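Local coordinates for plasmin and fibronectin-binding protein A (Streptococcus pneumoniae, PDB 4MR0), which acts as a fibronectin-dependent adhesin and invasin of the pneumococcal surface, binding human fibronectin, plasmin, plasminogen and serum albumin, at residues F336-S339 with G343-V346; G231-N236 with D263-H268; Q288-T293 with S402-E407; V413-Y418 with D426-V431; I192-G197 with I214-G219. All blocks are in the same frame, centred on the assembly; numbering follows the deposited sequence.

Contact 1 (F336-S339 with G343-V346)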
# COMPACT_ATOMS: atom_id res chain seq x y z
N PHE A 336 7.75 -2.29 -6.91
CA PHE A 336 6.87 -1.16 -7.18
C PHE A 336 7.68 0.01 -7.73
O PHE A 336 8.64 0.46 -7.10
CB PHE A 336 6.16 -0.74 -5.89
CG PHE A 336 5.36 -1.85 -5.25
CD1 PHE A 336 6.01 -2.90 -4.59
CD2 PHE A 336 3.97 -1.86 -5.33
CE1 PHE A 336 5.27 -3.94 -4.02
CE2 PHE A 336 3.23 -2.90 -4.76
CZ PHE A 336 3.88 -3.93 -4.10
N GLY A 337 7.29 0.49 -8.90
CA GLY A 337 8.00 1.60 -9.52
C GLY A 337 7.21 2.25 -10.64
O GLY A 337 5.98 2.36 -10.59
N LYS A 338 7.92 2.70 -11.67
CA LYS A 338 7.27 3.35 -12.80
C LYS A 338 7.39 2.48 -14.04
O LYS A 338 8.04 1.44 -14.02
CB LYS A 338 7.92 4.71 -13.06
CG LYS A 338 9.34 4.64 -13.63
CD LYS A 338 9.86 6.03 -13.96
CE LYS A 338 11.17 5.96 -14.76
NZ LYS A 338 12.29 5.37 -13.99
N SER A 339 6.74 2.90 -15.12
CA SER A 339 6.80 2.18 -16.39
C SER A 339 7.35 3.17 -17.41
O SER A 339 7.66 4.31 -17.06
CB SER A 339 5.40 1.75 -16.83
OG SER A 339 4.66 2.88 -17.29
N GLY A 343 4.54 7.64 -14.61
CA GLY A 343 5.44 7.78 -13.48
C GLY A 343 5.32 6.82 -12.31
O GLY A 343 4.55 5.86 -12.33
N GLU A 344 6.10 7.10 -11.27
CA GLU A 344 6.12 6.28 -10.07
C GLU A 344 4.78 6.27 -9.34
O GLU A 344 4.04 7.25 -9.36
CB GLU A 344 7.23 6.77 -9.12
CG GLU A 344 8.63 6.80 -9.73
CD GLU A 344 8.93 8.08 -10.52
OE1 GLU A 344 8.03 8.94 -10.65
OE2 GLU A 344 10.07 8.22 -11.00
N LEU A 345 4.48 5.15 -8.69
CA LEU A 345 3.24 5.01 -7.93
C LEU A 345 3.27 6.05 -6.81
O LEU A 345 4.35 6.46 -6.38
CB LEU A 345 3.15 3.61 -7.32
CG LEU A 345 3.54 2.42 -8.20
CD1 LEU A 345 3.40 1.13 -7.39
CD2 LEU A 345 2.68 2.36 -9.46
N VAL A 346 2.10 6.48 -6.35
CA VAL A 346 2.03 7.46 -5.28
C VAL A 346 2.25 6.75 -3.94
O VAL A 346 3.13 7.11 -3.16
CB VAL A 346 0.66 8.18 -5.28
CG1 VAL A 346 0.57 9.15 -4.11
CG2 VAL A 346 0.47 8.92 -6.60
O HOH W 1 12.09 6.44 -10.76
O HOH W 2 12.62 8.14 -12.71

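Contact 2 (G231-N236 with D263-H268)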
# COMPACT_ATOMS: atom_id res chain seq x y z
N GLY A 231 -2.35 15.37 -21.21
CA GLY A 231 -2.19 14.91 -19.84
C GLY A 231 -3.41 15.21 -18.98
O GLY A 231 -3.29 15.53 -17.80
N THR A 232 -4.59 15.10 -19.58
CA THR A 232 -5.84 15.37 -18.87
C THR A 232 -6.73 14.14 -18.76
O THR A 232 -7.66 14.10 -17.95
CB THR A 232 -6.65 16.47 -19.59
OG1 THR A 232 -7.04 16.00 -20.89
CG2 THR A 232 -5.81 17.73 -19.75
N LYS A 233 -6.46 13.12 -19.58
CA LYS A 233 -7.25 11.90 -19.58
C LYS A 233 -6.42 10.70 -20.00
O LYS A 233 -5.32 10.84 -20.53
CB LYS A 233 -8.42 12.03 -20.57
CG LYS A 233 -9.45 13.09 -20.23
CD LYS A 233 -10.26 12.69 -19.01
CE LYS A 233 -11.36 13.70 -18.73
NZ LYS A 233 -12.19 13.28 -17.57
N ALA A 234 -6.97 9.50 -19.76
CA ALA A 234 -6.30 8.28 -20.17
C ALA A 234 -6.45 8.28 -21.69
O ALA A 234 -7.56 8.35 -22.21
CB ALA A 234 -6.98 7.06 -19.57
N LYS A 235 -5.33 8.22 -22.39
CA LYS A 235 -5.31 8.23 -23.84
C LYS A 235 -6.23 7.22 -24.54
O LYS A 235 -6.97 7.60 -25.44
CB LYS A 235 -3.87 8.03 -24.32
CG LYS A 235 -3.72 7.91 -25.83
CD LYS A 235 -2.26 7.76 -26.20
CE LYS A 235 -2.10 7.58 -27.70
NZ LYS A 235 -0.66 7.50 -28.08
N ASN A 236 -6.18 5.96 -24.12
CA ASN A 236 -6.99 4.93 -24.76
C ASN A 236 -8.34 4.63 -24.11
O ASN A 236 -9.11 3.83 -24.64
CB ASN A 236 -6.20 3.62 -24.86
CG ASN A 236 -4.93 3.77 -25.67
OD1 ASN A 236 -4.91 4.43 -26.71
ND2 ASN A 236 -3.85 3.13 -25.21
N ASP A 263 0.61 0.69 -15.85
CA ASP A 263 -0.13 1.92 -16.06
C ASP A 263 -1.56 2.07 -15.56
O ASP A 263 -2.51 2.14 -16.35
CB ASP A 263 -0.09 2.24 -17.55
CG ASP A 263 1.32 2.16 -18.11
OD1 ASP A 263 2.21 2.82 -17.54
OD2 ASP A 263 1.54 1.43 -19.10
N SER A 264 -1.71 2.16 -14.25
CA SER A 264 -3.01 2.36 -13.64
C SER A 264 -3.37 3.82 -13.88
O SER A 264 -2.52 4.70 -13.76
CB SER A 264 -2.90 2.09 -12.14
OG SER A 264 -4.06 2.53 -11.46
N TYR A 265 -4.62 4.10 -14.24
CA TYR A 265 -5.04 5.49 -14.43
C TYR A 265 -5.54 5.97 -13.08
O TYR A 265 -6.67 5.66 -12.68
CB TYR A 265 -6.17 5.59 -15.46
CG TYR A 265 -6.68 7.01 -15.65
CD1 TYR A 265 -5.82 8.04 -16.05
CD2 TYR A 265 -8.03 7.33 -15.44
CE1 TYR A 265 -6.28 9.34 -16.23
CE2 TYR A 265 -8.50 8.64 -15.62
CZ TYR A 265 -7.61 9.63 -16.02
OH TYR A 265 -8.06 10.92 -16.20
N GLN A 266 -4.68 6.71 -12.37
CA GLN A 266 -4.97 7.23 -11.04
C GLN A 266 -5.89 6.30 -10.25
O GLN A 266 -6.92 6.72 -9.73
CB GLN A 266 -5.60 8.63 -11.13
CG GLN A 266 -6.90 8.73 -11.92
CD GLN A 266 -7.41 10.16 -12.01
OE1 GLN A 266 -8.48 10.42 -12.56
NE2 GLN A 266 -6.64 11.09 -11.47
N GLY A 267 -5.49 5.04 -10.14
CA GLY A 267 -6.32 4.09 -9.42
C GLY A 267 -5.58 3.04 -8.63
O GLY A 267 -4.37 3.10 -8.44
N HIS A 268 -6.35 2.06 -8.15
CA HIS A 268 -5.82 0.95 -7.37
C HIS A 268 -5.63 -0.25 -8.29
O HIS A 268 -6.58 -0.70 -8.92
CB HIS A 268 -6.82 0.54 -6.28
CG HIS A 268 -7.29 1.67 -5.43
ND1 HIS A 268 -6.46 2.34 -4.56
CD2 HIS A 268 -8.52 2.22 -5.28
CE1 HIS A 268 -7.16 3.25 -3.90
NE2 HIS A 268 -8.41 3.20 -4.32
O HOH W 3 -10.49 11.41 -15.56

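Contact 3 (Q288-T293 with S402-E407)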
# COMPACT_ATOMS: atom_id res chain seq x y z
N GLN A 288 1.80 4.63 -12.64
CA GLN A 288 0.49 5.13 -12.29
C GLN A 288 0.37 6.50 -12.95
O GLN A 288 1.18 7.40 -12.69
CB GLN A 288 0.35 5.26 -10.78
CG GLN A 288 -0.99 5.82 -10.34
CD GLN A 288 -1.19 5.71 -8.85
OE1 GLN A 288 -0.37 6.18 -8.06
NE2 GLN A 288 -2.30 5.09 -8.45
N ALA A 289 -0.61 6.64 -13.83
CA ALA A 289 -0.82 7.89 -14.54
C ALA A 289 -1.60 8.88 -13.69
O ALA A 289 -2.64 8.54 -13.12
CB ALA A 289 -1.54 7.63 -15.85
N LEU A 290 -1.09 10.11 -13.61
CA LEU A 290 -1.73 11.17 -12.83
C LEU A 290 -1.99 12.38 -13.73
O LEU A 290 -1.05 13.07 -14.14
CB LEU A 290 -0.82 11.56 -11.65
CG LEU A 290 -0.35 10.42 -10.73
CD1 LEU A 290 0.61 10.97 -9.69
CD2 LEU A 290 -1.55 9.75 -10.06
N PRO A 291 -3.26 12.65 -14.04
CA PRO A 291 -3.65 13.78 -14.90
C PRO A 291 -3.48 15.18 -14.29
O PRO A 291 -3.52 15.35 -13.07
CB PRO A 291 -5.11 13.47 -15.22
CG PRO A 291 -5.58 12.79 -13.97
CD PRO A 291 -4.44 11.85 -13.66
N LYS A 292 -3.27 16.17 -15.16
CA LYS A 292 -3.09 17.57 -14.77
C LYS A 292 -4.04 18.03 -13.67
O LYS A 292 -3.63 18.54 -12.63
CB LYS A 292 -3.33 18.50 -15.97
CG LYS A 292 -2.25 18.62 -17.02
CD LYS A 292 -2.70 19.65 -18.06
CE LYS A 292 -1.66 19.91 -19.15
NZ LYS A 292 -0.42 20.53 -18.61
N THR A 293 -5.33 17.85 -13.95
CA THR A 293 -6.43 18.26 -13.09
C THR A 293 -6.55 17.75 -11.64
O THR A 293 -7.29 18.34 -10.85
CB THR A 293 -7.77 17.97 -13.79
OG1 THR A 293 -8.86 18.25 -12.91
CG2 THR A 293 -7.82 16.51 -14.23
N SER A 402 13.08 11.99 -10.82
CA SER A 402 11.76 11.42 -10.62
C SER A 402 10.73 12.00 -11.57
O SER A 402 10.73 13.20 -11.83
CB SER A 402 11.30 11.67 -9.18
OG SER A 402 12.31 11.30 -8.26
N VAL A 403 9.85 11.15 -12.08
CA VAL A 403 8.79 11.60 -12.98
C VAL A 403 7.76 12.29 -12.09
O VAL A 403 7.27 13.37 -12.41
CB VAL A 403 8.12 10.41 -13.70
CG1 VAL A 403 6.99 10.91 -14.58
CG2 VAL A 403 9.15 9.66 -14.53
N HIS A 404 7.46 11.65 -10.97
CA HIS A 404 6.50 12.19 -10.01
C HIS A 404 7.26 12.67 -8.79
O HIS A 404 8.18 12.00 -8.31
CB HIS A 404 5.50 11.11 -9.60
CG HIS A 404 4.52 10.76 -10.68
ND1 HIS A 404 3.88 9.54 -10.73
CD2 HIS A 404 4.04 11.48 -11.72
CE1 HIS A 404 3.05 9.52 -11.76
NE2 HIS A 404 3.13 10.69 -12.38
N TYR A 405 6.89 13.84 -8.28
CA TYR A 405 7.53 14.40 -7.10
C TYR A 405 6.51 15.22 -6.33
O TYR A 405 5.76 16.00 -6.92
CB TYR A 405 8.72 15.29 -7.47
CG TYR A 405 9.50 15.76 -6.25
CD1 TYR A 405 10.33 14.88 -5.54
CD2 TYR A 405 9.38 17.07 -5.79
CE1 TYR A 405 11.00 15.29 -4.39
CE2 TYR A 405 10.05 17.49 -4.64
CZ TYR A 405 10.86 16.59 -3.94
OH TYR A 405 11.49 17.00 -2.80
N ARG A 406 6.48 15.03 -5.02
CA ARG A 406 5.55 15.74 -4.16
C ARG A 406 6.26 16.84 -3.37
O ARG A 406 7.07 16.56 -2.48
CB ARG A 406 4.89 14.74 -3.21
CG ARG A 406 3.78 15.30 -2.34
CD ARG A 406 2.92 14.17 -1.80
NE ARG A 406 1.76 14.65 -1.07
CZ ARG A 406 1.80 15.15 0.16
NH1 ARG A 406 2.95 15.23 0.82
NH2 ARG A 406 0.67 15.55 0.74
N GLU A 407 5.95 18.09 -3.69
CA GLU A 407 6.55 19.24 -3.03
C GLU A 407 6.29 19.24 -1.53
O GLU A 407 7.11 19.73 -0.75
CB GLU A 407 6.00 20.55 -3.62
CG GLU A 407 6.47 20.85 -5.03
CD GLU A 407 7.98 20.81 -5.16
OE1 GLU A 407 8.67 21.32 -4.25
OE2 GLU A 407 8.48 20.28 -6.18
O HOH W 4 1.34 11.45 -14.36

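Contact 4 (V413-Y418 with D426-V431)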
# COMPACT_ATOMS: atom_id res chain seq x y z
N VAL A 413 7.32 5.05 5.18
CA VAL A 413 6.44 4.20 5.97
C VAL A 413 5.68 5.24 6.78
O VAL A 413 6.29 6.05 7.48
CB VAL A 413 7.19 3.25 6.92
CG1 VAL A 413 6.20 2.58 7.85
CG2 VAL A 413 7.92 2.19 6.12
N ASN A 414 4.36 5.24 6.67
CA ASN A 414 3.56 6.23 7.38
C ASN A 414 2.29 5.63 7.96
O ASN A 414 1.27 5.53 7.28
CB ASN A 414 3.22 7.36 6.40
CG ASN A 414 2.52 8.54 7.07
OD1 ASN A 414 2.25 8.51 8.27
ND2 ASN A 414 2.24 9.58 6.29
N ALA A 415 2.35 5.21 9.22
CA ALA A 415 1.18 4.65 9.91
C ALA A 415 0.59 5.84 10.65
O ALA A 415 1.09 6.23 11.70
CB ALA A 415 1.60 3.58 10.90
N TYR A 416 -0.48 6.40 10.09
CA TYR A 416 -1.11 7.57 10.68
C TYR A 416 -2.52 7.32 11.19
O TYR A 416 -3.03 6.20 11.12
CB TYR A 416 -1.13 8.70 9.65
CG TYR A 416 -2.17 8.54 8.56
CD1 TYR A 416 -2.02 7.58 7.55
CD2 TYR A 416 -3.32 9.32 8.55
CE1 TYR A 416 -2.99 7.42 6.56
CE2 TYR A 416 -4.30 9.17 7.58
CZ TYR A 416 -4.13 8.22 6.58
OH TYR A 416 -5.10 8.09 5.62
N SER A 417 -3.15 8.37 11.70
CA SER A 417 -4.50 8.28 12.24
C SER A 417 -5.50 9.06 11.39
O SER A 417 -5.24 10.20 11.01
CB SER A 417 -4.52 8.81 13.68
OG SER A 417 -3.67 8.04 14.51
N TYR A 418 -6.63 8.43 11.09
CA TYR A 418 -7.68 9.04 10.28
C TYR A 418 -8.17 10.33 10.95
O TYR A 418 -8.43 10.35 12.15
CB TYR A 418 -8.86 8.07 10.14
CG TYR A 418 -9.91 8.53 9.15
CD1 TYR A 418 -9.63 8.62 7.79
CD2 TYR A 418 -11.19 8.89 9.58
CE1 TYR A 418 -10.59 9.06 6.87
CE2 TYR A 418 -12.16 9.34 8.67
CZ TYR A 418 -11.85 9.42 7.32
OH TYR A 418 -12.79 9.86 6.41
N ASP A 426 -10.54 3.06 16.45
CA ASP A 426 -9.59 2.00 16.74
C ASP A 426 -8.38 2.28 15.86
O ASP A 426 -8.21 1.67 14.81
CB ASP A 426 -10.21 0.64 16.37
CG ASP A 426 -9.36 -0.54 16.83
OD1 ASP A 426 -8.26 -0.32 17.38
OD2 ASP A 426 -9.80 -1.69 16.63
N LEU A 427 -7.55 3.23 16.29
CA LEU A 427 -6.36 3.61 15.53
C LEU A 427 -5.33 2.49 15.54
O LEU A 427 -5.42 1.55 16.33
CB LEU A 427 -5.77 4.90 16.09
CG LEU A 427 -6.75 6.08 16.14
CD1 LEU A 427 -6.11 7.25 16.88
CD2 LEU A 427 -7.16 6.49 14.73
N ASN A 428 -4.34 2.59 14.65
CA ASN A 428 -3.29 1.59 14.51
C ASN A 428 -2.71 1.04 15.81
O ASN A 428 -2.32 1.80 16.69
CB ASN A 428 -2.12 2.15 13.68
CG ASN A 428 -2.51 2.48 12.25
OD1 ASN A 428 -3.25 1.75 11.61
ND2 ASN A 428 -1.98 3.59 11.74
N LYS A 429 -2.64 -0.29 15.92
CA LYS A 429 -2.07 -0.94 17.09
C LYS A 429 -1.31 -2.18 16.64
O LYS A 429 -1.66 -2.80 15.63
CB LYS A 429 -3.15 -1.35 18.09
CG LYS A 429 -3.89 -0.19 18.73
CD LYS A 429 -5.02 -0.69 19.63
CE LYS A 429 -5.92 0.47 20.04
NZ LYS A 429 -6.52 1.11 18.83
N GLN A 430 -0.28 -2.55 17.40
CA GLN A 430 0.51 -3.73 17.07
C GLN A 430 1.12 -3.61 15.68
O GLN A 430 0.84 -4.41 14.79
CB GLN A 430 -0.37 -4.99 17.15
CG GLN A 430 -0.93 -5.25 18.55
CD GLN A 430 -1.99 -6.33 18.56
OE1 GLN A 430 -3.18 -6.05 18.76
NE2 GLN A 430 -1.58 -7.57 18.33
N VAL A 431 1.96 -2.60 15.51
CA VAL A 431 2.63 -2.39 14.24
C VAL A 431 4.11 -2.63 14.44
O VAL A 431 4.73 -2.04 15.33
CB VAL A 431 2.43 -0.95 13.70
CG1 VAL A 431 3.21 -0.77 12.41
CG2 VAL A 431 0.94 -0.68 13.46
O HOH W 5 -0.51 5.44 13.69
O HOH W 6 -4.91 4.62 12.77

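Contact 5 (I192-G197 with I214-G219)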
# COMPACT_ATOMS: atom_id res chain seq x y z
N ILE A 192 -12.01 -1.69 -14.00
CA ILE A 192 -11.21 -2.68 -13.29
C ILE A 192 -11.45 -3.99 -14.02
O ILE A 192 -12.60 -4.40 -14.20
CB ILE A 192 -11.67 -2.77 -11.82
CG1 ILE A 192 -11.51 -1.40 -11.16
CG2 ILE A 192 -10.88 -3.86 -11.08
CD1 ILE A 192 -12.08 -1.31 -9.73
N VAL A 193 -10.37 -4.64 -14.44
CA VAL A 193 -10.44 -5.88 -15.22
C VAL A 193 -11.09 -7.11 -14.59
O VAL A 193 -11.93 -7.75 -15.21
CB VAL A 193 -9.03 -6.27 -15.72
CG1 VAL A 193 -9.13 -7.46 -16.66
CG2 VAL A 193 -8.40 -5.09 -16.44
N PHE A 194 -10.70 -7.44 -13.36
CA PHE A 194 -11.23 -8.61 -12.67
C PHE A 194 -11.92 -8.29 -11.34
O PHE A 194 -11.42 -7.47 -10.57
CB PHE A 194 -10.09 -9.60 -12.38
CG PHE A 194 -9.41 -10.13 -13.61
CD1 PHE A 194 -10.07 -11.03 -14.45
CD2 PHE A 194 -8.13 -9.72 -13.94
CE1 PHE A 194 -9.45 -11.53 -15.59
CE2 PHE A 194 -7.50 -10.21 -15.08
CZ PHE A 194 -8.17 -11.11 -15.91
N MET A 195 -13.05 -8.96 -11.10
CA MET A 195 -13.81 -8.80 -9.86
C MET A 195 -14.27 -10.18 -9.36
O MET A 195 -14.41 -11.11 -10.16
CB MET A 195 -15.03 -7.92 -10.08
CG MET A 195 -14.71 -6.44 -10.24
SD MET A 195 -16.18 -5.39 -10.20
CE MET A 195 -15.53 -3.79 -10.60
N THR A 196 -14.47 -10.32 -8.05
CA THR A 196 -14.91 -11.59 -7.47
C THR A 196 -16.40 -11.58 -7.17
O THR A 196 -16.91 -12.43 -6.44
CB THR A 196 -14.15 -11.90 -6.17
OG1 THR A 196 -14.43 -10.89 -5.20
CG2 THR A 196 -12.65 -11.97 -6.43
N GLY A 197 -17.10 -10.61 -7.74
CA GLY A 197 -18.53 -10.50 -7.56
C GLY A 197 -19.10 -9.78 -8.76
O GLY A 197 -18.37 -9.10 -9.48
N ILE A 214 -9.23 -19.03 -5.24
CA ILE A 214 -9.03 -18.44 -6.56
C ILE A 214 -7.55 -18.10 -6.71
O ILE A 214 -6.95 -17.53 -5.79
CB ILE A 214 -9.85 -17.13 -6.71
CG1 ILE A 214 -11.34 -17.43 -6.56
CG2 ILE A 214 -9.58 -16.50 -8.07
CD1 ILE A 214 -12.20 -16.19 -6.43
N SER A 215 -6.95 -18.45 -7.84
CA SER A 215 -5.55 -18.13 -8.06
C SER A 215 -5.37 -17.55 -9.45
O SER A 215 -6.11 -17.89 -10.38
CB SER A 215 -4.66 -19.36 -7.87
OG SER A 215 -4.94 -20.38 -8.81
N TYR A 216 -4.41 -16.64 -9.57
CA TYR A 216 -4.09 -15.97 -10.83
C TYR A 216 -2.57 -15.87 -10.89
O TYR A 216 -1.95 -15.30 -10.00
CB TYR A 216 -4.73 -14.58 -10.84
CG TYR A 216 -4.62 -13.85 -12.16
CD1 TYR A 216 -3.42 -13.26 -12.56
CD2 TYR A 216 -5.73 -13.72 -13.00
CE1 TYR A 216 -3.32 -12.57 -13.76
CE2 TYR A 216 -5.64 -13.04 -14.21
CZ TYR A 216 -4.44 -12.46 -14.58
OH TYR A 216 -4.34 -11.79 -15.78
N SER A 217 -1.96 -16.41 -11.95
CA SER A 217 -0.50 -16.37 -12.04
C SER A 217 0.02 -16.13 -13.45
O SER A 217 -0.51 -16.66 -14.42
CB SER A 217 0.08 -17.70 -11.55
OG SER A 217 -0.66 -18.23 -10.47
N GLY A 218 1.08 -15.33 -13.54
CA GLY A 218 1.71 -15.06 -14.82
C GLY A 218 1.19 -13.95 -15.70
O GLY A 218 0.11 -13.39 -15.48
N GLY A 219 1.99 -13.63 -16.72
CA GLY A 219 1.61 -12.61 -17.67
C GLY A 219 1.66 -11.16 -17.22
O GLY A 219 2.28 -10.79 -16.21

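Contact 1 (F336-S339 with G343-V346)
Leu345 folds back onto Phe336 and Gly337, just where strand 329-337 of the right-handed parallel beta-helix gives way to a loop within the PbH1 repeat 326-348. The apolar part lies on the inner side. Leu345 CD1 comes in at the edge of the Phe336 ring, in its plane, and sits 3.7 Å from Phe336 CB; Phe285 stacks on the same ring. Leu345 CG also presses on Gly337 O at 3.4 Å.

No hydrogen bond joins the two segments directly, though the CA atoms of Lys338 and Glu344 are only 4.2 Å apart. Lys338 CB rests on the Gly343-Glu344 peptide, 3.4 Å from Gly343 C.

In the polar part, the exposed Lys338 runs along the buried Glu344, whose OE2 is held by Val403 N. A bend at chi2 (84°) brings the glutamate carboxylate alongside the lysine chain, with Lys338 CD 3.7 Å from Glu344 OE2. The charged ends stop short of a salt bridge, Lys338 NZ being 4.7 Å from Glu344 OE2. Two waters span the gap: one gives Glu344 OE2 a bond of 2.7 Å but is held only weakly by Lys338 NZ, and the second sits 3.1 Å from both Lys338 NZ and Glu344 OE2.

Contact 2 (G231-N236 with D263-H268)
Tyr265 and Ala234 make the tight half of this contact. The methyl of Ala234 sits over a face of the phenol ring in a CH-pi contact, with Ala234 CB 3.9 Å from the ring centroid and 15° off the normal. On the opposite face lies CG of Gln266, the next residue along, centred over the ring. The aromatic plane is thus held between a loop residue on one side and its own neighbour on the other. With CG of Tyr265 anti to the backbone N (chi1 177°), the ring extends from the end of strand 260-265 to the loop backbone, where Tyr265 CE1 comes 3.6 Å from Ala234 N and Tyr265 OH the same distance from Lys233 CA.

Past the hydroxyl the packing slackens. The aliphatic part of Lys233 only skirts it, Lys233 CD being 4.0 Å from Tyr265 OH, and the lysine chain kinks at chi2 (-71°) as it passes. The two polar ends meet through water: a single molecule in the plane of the ring, at its edge, is 2.6 Å from Tyr265 OH and takes a 3.2 Å bond from Lys233 NZ. No hydrogen bond links the two segments directly.

Elsewhere, Gly231 pairs through its backbone with Lys292, and Tyr265 N is held by Ser243 OG. A long loop laid against a strand end, here that of the PbH1 repeat 251-274, is consistent with the pectate lyase-like parallel beta-helix, where long loops between strands lie along the outside of the coils.

Contact 3 (Q288-T293 with S402-E407)
His404 comes in from the loop after strand 387-396 and lays its imidazole against Leu290 and the carbonyl of Gln288. Its CB points toward the 288-293 segment, and with CG anti to the carbonyl carbon (chi1 -72°) the ring is carried over to Leu290 and Gln288. CG itself lies 4.0 Å from Leu290 CD1. That methyl covers one face of the ring in a CH-pi contact, with Leu290 CD1 3.6 Å from the ring centroid and 15° off the normal; CD2 lies under it too, 4.0 Å from Leu290 CD1.

ND1 is hydrogen-bonded to Glu344 O and must carry a proton, because a carbonyl can only accept. It ties the His404 loop to the 343-346 loop of an intervening coil of the parallel beta-helix, while Leu290 and Gln288 bring the ring to the end of strand 278-289. A manganese ion lies about 4 Å from the His404 side chain.

At the ring edge, CE1 is 3.0 Å from Gln288 O, near the imidazole plane. This buried oxygen has no polar partner in the model, so the polarised C-H probably compensates it in part. NE2, at the far corner, is 2.8 Å from an in-plane water; that water accepts a 2.9 Å bond from Leu290 N.

Contact 4 (V413-Y418 with D426-V431)
Past the end of strand 410-415 the chain makes an excursion and comes back alongside itself, bringing the CA atoms of Ser417 and Leu427 to 6.0 Å and those of Ala415 and Asn428 to 7.1 Å, with no hydrogen bond directly between the two segments. Water fills that role. One molecule bridges Ala415 O and Asn428 ND2. A second donates to Tyr416 O and accepts a bond of 2.8 Å from Asn428 N.

Asn428 has CG anti to the carbonyl carbon (chi1 -64°), which sends its amide toward Tyr416 O. There ND2 of Asn428 is only 2.9 Å from Tyr416 O, but the angle is too poor for a hydrogen bond. ND2 is hydrogen-bonded to Phe381 O and to the first water, and OD1 accepts from Phe384 N, so the amide is gripped at both ends and its rotation fixed. Beside it, Leu427 straddles Ser417 with its two methyls: Leu427 CD1 lies 3.5 Å from Ser417 OG and Leu427 CD2 3.7 Å from Ser417 CB, while the hydroxyl bonds to Ala451 O. The returning segment is braced from within by Lys429 NZ, which makes a 2.7 Å salt bridge to Asp426 OD1 and a bond to Leu427 O.

The contact lies on the flank of the parallel beta-helix: Ala415 packs on Phe381 of strand 377-381, Val431 touches both Phe381 and Ile464 of strand 462-473, and the chain turns a corner at 430 into strand 431-440.

Contact 5 (I192-G197 with I214-G219)
In the hydrophobic interior of the parallel beta-helix, Phe194 and Tyr216 extend toward each other from strands 194-195 and 211-217. The backbones are far apart, with 10.4 Å between the CA atoms of Phe194 and Tyr216, so the contact is made wholly by side chains. It is an offset edge-to-face pair: the edge of Tyr216 is directed to the face of Phe194, with ring centroids 5.1 Å apart and planes at 60°.

The touching corner is well defined. Tyr216 CE2 is 3.5 Å from Phe194 CE2 and 3.6 Å from Phe194 CZ, and the phenol oxygen extends past the same corner, with Tyr216 OH 3.6 Å from Phe194 CE2. Tyr216 reaches it because its CG is anti to the backbone N (chi1 -173°), while Phe194 has CG anti to the carbonyl carbon instead (chi1 -62°), and the two side chains meet at about a right angle. On the opposite face of the Phe194 ring from Tyr216 sits CG1 of the preceding Val193, 3.5 Å above the plane.

Phe246 of strand 243-252 joins the aromatic group, edge-to-face with Tyr216 and more nearly parallel to Phe194, and Ile180 of strand 178-182 touches both rings. Such filling of the bore by large apolar side chains from consecutive coils is usual in this fold.

A second, looser touch lies farther along the pair of segments. Thr196 turns its methyl to Ile214 and its hydroxyl to Gly249 N, which holds the rotamer; Thr196 CG2 and Ile214 CD1 are 4.2 Å apart.

How the contacts relate
All five contacts belong to the parallel beta-helix of this adhesin fragment. Along the chain, contact 5 closes first, then contact 2; contact 3 follows and encloses contact 1 within its loop, and contact 4 comes last. Contacts 1, 2 and 3 cluster, their centres 10 to 13 Å apart: neighbouring strands 260-265, 278-289 and 329-337 carry them, and Ser339 to Asp263, Val346 to Gln288 and Ala289 to Ser264 bond them together. Contact 5, centred about 20 Å from contact 2, packs the interior nearer the N-terminal end. Contact 4 lies across the chain's centre, about 24 Å from contact 1 between centres. Contacts 2, 3 and 5 join separate coils, while 1 and 4 close local loops.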